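Local coordinates for protein CmeC (Campylobacter jejuni, PDB 4MT4) that is a lipoprotein of the outer membrane factor family that forms a trimeric outer membrane channel and probably carries substrates out of the cell, at residues T378-L381 and Q382-A386; A424-A427 and F428-K432. One frame throughout, in Å; residues are numbered along the deposited sequence.

Both contacts are local turns of long helices and neither closes a long loop, so they follow one another in series without nesting or crossing. Running from the N terminus, the chain reaches contact 1 (378-381 with 382-386) on helix 339-405, reverses direction, and comes back through contact 2 (424-427 with 428-432) on helix 411-445. These two antiparallel helices form one hairpin of the periplasmic helical barrel expected of an outer membrane factor. The contact centres lie about 10 Å apart, and side chains of the two turns pack against each other. Contact 1 also faces helix 201-236 of the second subunit; contact 2 rests on helix 129-195 of its own chain and reaches the second subunit through Ile431 alone.

Contact 1: T378-L381 and Q382-A386; sequences TIRL and QYDNA
The guanidinium of Arg380 meets the carboxylate of Asp384 at its edge, near the guanidinium plane, and the two flat groups stand almost perpendicular, their planes 83° apart. This is the classic i to i+4 salt bridge of an alpha helix, here on one of the long barrel helices of the TolC-like fold. Its hydrogen bond is weak: NH1 of Arg380 lies 3.1 Å from OD1 of Asp384. A water in the same guanidinium plane closes a small ring, accepting from NH2 of Arg380 at 3.1 Å and donating to OD1 of Asp384 at 2.8 Å. OD1 is thus gripped by two donors, one direct and one through solvent, which should restrain rotation of the carboxylate.

The arginine chain runs mainly outward from the helix. CG is anti to the backbone N (chi1 179°), and the bend at chi2 (57°) together with the turned guanidinium brings NH1 forward to Asp384. The Arg380 side chain also touches Leu23 and Trp25 of a loop and Tyr435 of helix 411-445.

A different face of the helix serves the assembly: Leu381 packs on Asn219 of the second subunit, and Asn385 makes weak hydrogen bonds to Asn219 and Glu212 of that subunit. Beneath these side chains run the i to i+4 backbone hydrogen bonds of the helix, among them Asn385 N to Leu381 O at 3.1 Å.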
ATOM      1  N   THR B 378       6.144  18.497 -25.419  1.00 39.26           N
ATOM      2  CA  THR B 378       7.400  19.057 -24.932  1.00 48.93           C
ATOM      3  C   THR B 378       8.562  18.118 -25.239  1.00 58.15           C
ATOM      4  O   THR B 378       9.632  18.555 -25.665  1.00 51.82           O
ATOM      5  CB  THR B 378       7.355  19.335 -23.419  1.00 40.42           C
ATOM      6  OG1 THR B 378       6.291  20.248 -23.130  1.00 45.43           O
ATOM      7  CG2 THR B 378       8.672  19.939 -22.948  1.00 51.63           C
ATOM      8  N   ILE B 379       8.342  16.824 -25.025  1.00 48.96           N
ATOM      9  CA  ILE B 379       9.353  15.817 -25.317  1.00 54.97           C
ATOM     10  C   ILE B 379       9.556  15.709 -26.831  1.00 48.94           C
ATOM     11  O   ILE B 379      10.638  15.351 -27.302  1.00 60.30           O
ATOM     12  CB  ILE B 379       8.966  14.443 -24.719  1.00 43.88           C
ATOM     13  CG1 ILE B 379       8.859  14.536 -23.196  1.00 53.10           C
ATOM     14  CG2 ILE B 379       9.995  13.388 -25.070  1.00 53.65           C
ATOM     15  CD1 ILE B 379       8.321  13.283 -22.544  1.00 41.48           C
ATOM     16  N   ARG B 380       8.518  16.049 -27.589  1.00 48.56           N
ATOM     17  CA  ARG B 380       8.619  16.094 -29.045  1.00 47.57           C
ATOM     18  C   ARG B 380       9.658  17.127 -29.474  1.00 57.52           C
ATOM     19  O   ARG B 380      10.421  16.905 -30.416  1.00 54.28           O
ATOM     20  CB  ARG B 380       7.262  16.416 -29.674  1.00 47.36           C
ATOM     21  CG  ARG B 380       7.287  16.508 -31.191  1.00 49.39           C
ATOM     22  CD  ARG B 380       7.805  15.223 -31.816  1.00 43.62           C
ATOM     23  NE  ARG B 380       7.848  15.308 -33.271  1.00 54.39           N
ATOM     24  CZ  ARG B 380       8.878  15.793 -33.960  1.00 63.33           C
ATOM     25  NH1 ARG B 380       9.953  16.238 -33.325  1.00 54.06           N
ATOM     26  NH2 ARG B 380       8.831  15.833 -35.284  1.00 48.95           N
ATOM     27  N   LEU B 381       9.685  18.256 -28.770  1.00 47.69           N
ATOM     28  CA  LEU B 381      10.689  19.284 -29.008  1.00 54.83           C
ATOM     29  C   LEU B 381      12.067  18.782 -28.596  1.00 50.24           C
ATOM     30  O   LEU B 381      13.056  19.016 -29.289  1.00 58.48           O
ATOM     31  CB  LEU B 381      10.347  20.565 -28.245  1.00 44.12           C
ATOM     32  CG  LEU B 381       9.050  21.277 -28.631  1.00 54.89           C
ATOM     33  CD1 LEU B 381       8.832  22.499 -27.752  1.00 42.44           C
ATOM     34  CD2 LEU B 381       9.072  21.666 -30.101  1.00 48.80           C
ATOM     35  N   GLN B 382      12.113  18.085 -27.462  1.00 55.83           N
ATOM     36  CA  GLN B 382      13.355  17.524 -26.942  1.00 52.21           C
ATOM     37  C   GLN B 382      13.975  16.525 -27.911  1.00 62.00           C
ATOM     38  O   GLN B 382      15.195  16.359 -27.943  1.00 61.37           O
ATOM     39  CB  GLN B 382      13.114  16.847 -25.592  1.00 55.87           C
ATOM     40  CG  GLN B 382      12.794  17.804 -24.457  1.00 60.15           C
ATOM     41  CD  GLN B 382      12.680  17.100 -23.120  1.00 67.20           C
ATOM     42  OE1 GLN B 382      13.298  17.505 -22.138  1.00 82.25           O
ATOM     43  NE2 GLN B 382      11.881  16.040 -23.076  1.00 69.55           N
ATOM     44  N   TYR B 383      13.132  15.858 -28.694  1.00 49.74           N
ATOM     45  CA  TYR B 383      13.601  14.892 -29.681  1.00 57.35           C
ATOM     46  C   TYR B 383      14.498  15.570 -30.710  1.00 58.78           C
ATOM     47  O   TYR B 383      15.577  15.074 -31.031  1.00 44.11           O
ATOM     48  CB  TYR B 383      12.419  14.216 -30.377  1.00 49.94           C
ATOM     49  CG  TYR B 383      12.774  12.931 -31.092  1.00 60.02           C
ATOM     50  CD1 TYR B 383      13.345  12.950 -32.359  1.00 56.33           C
ATOM     51  CD2 TYR B 383      12.531  11.699 -30.501  1.00 54.65           C
ATOM     52  CE1 TYR B 383      13.669  11.775 -33.015  1.00 49.34           C
ATOM     53  CE2 TYR B 383      12.850  10.520 -31.149  1.00 63.90           C
ATOM     54  CZ  TYR B 383      13.418  10.564 -32.405  1.00 60.27           C
ATOM     55  OH  TYR B 383      13.737   9.391 -33.052  1.00 66.84           O
ATOM     56  N   ASP B 384      14.041  16.713 -31.217  1.00 48.66           N
ATOM     57  CA  ASP B 384      14.806  17.479 -32.193  1.00 60.19           C
ATOM     58  C   ASP B 384      16.055  18.084 -31.562  1.00 56.08           C
ATOM     59  O   ASP B 384      17.105  18.166 -32.198  1.00 56.03           O
ATOM     60  CB  ASP B 384      13.944  18.582 -32.809  1.00 52.34           C
ATOM     61  CG  ASP B 384      12.808  18.031 -33.652  1.00 60.91           C
ATOM     62  OD1 ASP B 384      12.915  16.873 -34.106  1.00 56.50           O
ATOM     63  OD2 ASP B 384      11.814  18.756 -33.867  1.00 66.38           O
ATOM     64  N   ASN B 385      15.933  18.509 -30.308  1.00 59.05           N
ATOM     65  CA  ASN B 385      17.058  19.092 -29.589  1.00 48.24           C
ATOM     66  C   ASN B 385      18.162  18.072 -29.337  1.00 61.79           C
ATOM     67  O   ASN B 385      19.331  18.328 -29.617  1.00 57.81           O
ATOM     68  CB  ASN B 385      16.597  19.688 -28.259  1.00 55.65           C
ATOM     69  CG  ASN B 385      15.578  20.797 -28.436  1.00 61.93           C
ATOM     70  OD1 ASN B 385      14.558  20.831 -27.747  1.00 67.28           O
ATOM     71  ND2 ASN B 385      15.846  21.708 -29.364  1.00 67.86           N
ATOM     72  N   ALA B 386      17.780  16.912 -28.812  1.00 56.68           N
ATOM     73  CA  ALA B 386      18.742  15.870 -28.467  1.00 53.08           C
ATOM     74  C   ALA B 386      19.393  15.268 -29.708  1.00 50.19           C
ATOM     75  O   ALA B 386      20.540  14.825 -29.665  1.00 44.22           O
ATOM     76  CB  ALA B 386      18.069  14.782 -27.644  1.00 49.91           C
TER
HETATM   77  O   HOH W   1      11.459  16.876 -36.490  1.00 67.91           O

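Contact 2: A424-A427 and F428-K432; sequences AAVA and FNNIK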
ATOM      1  N   ALA B 424      25.906  12.813 -25.164  1.00 52.28           N
ATOM      2  CA  ALA B 424      24.873  13.301 -26.071  1.00 59.66           C
ATOM      3  C   ALA B 424      24.151  12.147 -26.761  1.00 51.28           C
ATOM      4  O   ALA B 424      22.956  12.229 -27.035  1.00 46.88           O
ATOM      5  CB  ALA B 424      25.478  14.243 -27.101  1.00 49.20           C
ATOM      6  N   ALA B 425      24.885  11.076 -27.037  1.00 44.03           N
ATOM      7  CA  ALA B 425      24.308   9.902 -27.681  1.00 50.96           C
ATOM      8  C   ALA B 425      23.358   9.177 -26.734  1.00 59.13           C
ATOM      9  O   ALA B 425      22.274   8.747 -27.134  1.00 53.92           O
ATOM     10  CB  ALA B 425      25.404   8.961 -28.156  1.00 39.78           C
ATOM     11  N   VAL B 426      23.772   9.049 -25.477  1.00 52.08           N
ATOM     12  CA  VAL B 426      22.946   8.410 -24.460  1.00 54.96           C
ATOM     13  C   VAL B 426      21.707   9.248 -24.160  1.00 62.54           C
ATOM     14  O   VAL B 426      20.600   8.718 -24.035  1.00 51.88           O
ATOM     15  CB  VAL B 426      23.740   8.175 -23.157  1.00 55.09           C
ATOM     16  CG1 VAL B 426      22.818   7.753 -22.024  1.00 49.09           C
ATOM     17  CG2 VAL B 426      24.826   7.132 -23.380  1.00 41.68           C
ATOM     18  N   ALA B 427      21.898  10.560 -24.059  1.00 53.35           N
ATOM     19  CA  ALA B 427      20.802  11.481 -23.776  1.00 41.09           C
ATOM     20  C   ALA B 427      19.737  11.417 -24.863  1.00 55.96           C
ATOM     21  O   ALA B 427      18.544  11.487 -24.578  1.00 62.22           O
ATOM     22  CB  ALA B 427      21.323  12.903 -23.630  1.00 48.06           C
ATOM     23  N   PHE B 428      20.173  11.269 -26.110  1.00 52.98           N
ATOM     24  CA  PHE B 428      19.244  11.181 -27.231  1.00 58.06           C
ATOM     25  C   PHE B 428      18.466   9.872 -27.200  1.00 55.60           C
ATOM     26  O   PHE B 428      17.288   9.836 -27.556  1.00 50.19           O
ATOM     27  CB  PHE B 428      19.985  11.319 -28.562  1.00 46.75           C
ATOM     28  CG  PHE B 428      19.086  11.239 -29.766  1.00 39.28           C
ATOM     29  CD1 PHE B 428      17.913  11.972 -29.821  1.00 47.87           C
ATOM     30  CD2 PHE B 428      19.422  10.439 -30.843  1.00 47.46           C
ATOM     31  CE1 PHE B 428      17.087  11.901 -30.923  1.00 47.50           C
ATOM     32  CE2 PHE B 428      18.602  10.365 -31.952  1.00 55.76           C
ATOM     33  CZ  PHE B 428      17.431  11.098 -31.993  1.00 52.49           C
ATOM     34  N   ASN B 429      19.127   8.798 -26.779  1.00 54.09           N
ATOM     35  CA  ASN B 429      18.461   7.514 -26.605  1.00 55.96           C
ATOM     36  C   ASN B 429      17.371   7.599 -25.543  1.00 49.56           C
ATOM     37  O   ASN B 429      16.266   7.091 -25.730  1.00 49.89           O
ATOM     38  CB  ASN B 429      19.466   6.424 -26.225  1.00 46.48           C
ATOM     39  CG  ASN B 429      20.364   6.027 -27.379  1.00 56.10           C
ATOM     40  OD1 ASN B 429      19.985   6.142 -28.544  1.00 57.96           O
ATOM     41  ND2 ASN B 429      21.559   5.547 -27.059  1.00 49.57           N
ATOM     42  N   ASN B 430      17.692   8.251 -24.431  1.00 45.40           N
ATOM     43  CA  ASN B 430      16.756   8.400 -23.323  1.00 48.60           C
ATOM     44  C   ASN B 430      15.539   9.242 -23.693  1.00 52.92           C
ATOM     45  O   ASN B 430      14.424   8.943 -23.276  1.00 49.43           O
ATOM     46  CB  ASN B 430      17.467   9.010 -22.116  1.00 37.74           C
ATOM     47  CG  ASN B 430      18.554   8.109 -21.563  1.00 45.68           C
ATOM     48  OD1 ASN B 430      18.814   7.032 -22.102  1.00 40.33           O
ATOM     49  ND2 ASN B 430      19.198   8.546 -20.488  1.00 44.51           N
ATOM     50  N   ILE B 431      15.763  10.295 -24.472  1.00 54.21           N
ATOM     51  CA  ILE B 431      14.677  11.145 -24.952  1.00 51.72           C
ATOM     52  C   ILE B 431      13.805  10.387 -25.947  1.00 56.89           C
ATOM     53  O   ILE B 431      12.579  10.504 -25.936  1.00 59.00           O
ATOM     54  CB  ILE B 431      15.215  12.431 -25.619  1.00 46.97           C
ATOM     55  CG1 ILE B 431      15.929  13.306 -24.589  1.00 44.82           C
ATOM     56  CG2 ILE B 431      14.088  13.213 -26.282  1.00 45.47           C
ATOM     57  CD1 ILE B 431      15.036  13.796 -23.476  1.00 50.26           C
ATOM     58  N   LYS B 432      14.455   9.599 -26.797  1.00 47.48           N
ATOM     59  CA  LYS B 432      13.782   8.861 -27.860  1.00 49.67           C
ATOM     60  C   LYS B 432      12.685   7.940 -27.328  1.00 58.40           C
ATOM     61  O   LYS B 432      11.585   7.884 -27.883  1.00 47.90           O
ATOM     62  CB  LYS B 432      14.805   8.046 -28.650  1.00 47.82           C
ATOM     63  CG  LYS B 432      14.269   7.425 -29.927  1.00 67.23           C
ATOM     64  CD  LYS B 432      15.387   6.737 -30.693  1.00 69.74           C
ATOM     65  CE  LYS B 432      16.567   7.677 -30.905  1.00 62.96           C
ATOM     66  NZ  LYS B 432      17.734   6.997 -31.535  1.00 78.64           N
TER
HETATM   67  O   HOH W   2      22.094   8.118 -29.542  1.00 55.89           O
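Val426 and Asn430, one helical turn apart, offer the closest approach between side chains of 424-427 and those of 428-432: they lie side by side and point the same way, with CG1 of Val426 4.0 Å from ND2 of Asn430. That methyl is anti to the backbone N (chi1 169°), which turns it toward the next turn, where the flank of the amide meets it. Close carbon-to-carbonyl-oxygen contacts come with the helical turn itself. CG1 of Ile431 sits 3.2 Å from the carbonyl O of Ala427, and CB of Phe428 approaches the O of Ala424 at 3.5 Å.

Backbone hydrogen bonds make up the second class, four consecutive i to i+4 links. The straightest joins Asn430 N to Val426 O, 3.0 Å long with an N-H...O angle of 158°. At the start of the series Phe428 N bonds to Ala424 O.

These i to i+4 backbone hydrogen bonds belong to helix 411-445, the returning arm of a hairpin in the TolC-like helical barrel, and its flanks are shared among neighbouring helices. Polar contacts fill one flank: Asn429 and Asn430 both bond to Asn172 of helix 129-195, and Asn430 OD1 also takes a bond from Asn168. A water donates to OD1 of Asn429 at 3.1 Å and sits very close to the O of Ala425, a bridge whose short arm makes its exact geometry doubtful. Ile431 packs on Leu216 of the second subunit.

Aromatic contacts are of two kinds. Between helices, the Phe428 ring packs edge-to-face with Tyr383 of helix 339-405. Within helix 411-445, an i to i+4 contact sets CE of Lys432 over one face of the Phe428 ring, offset toward the rim and 3.5 Å above the ring plane.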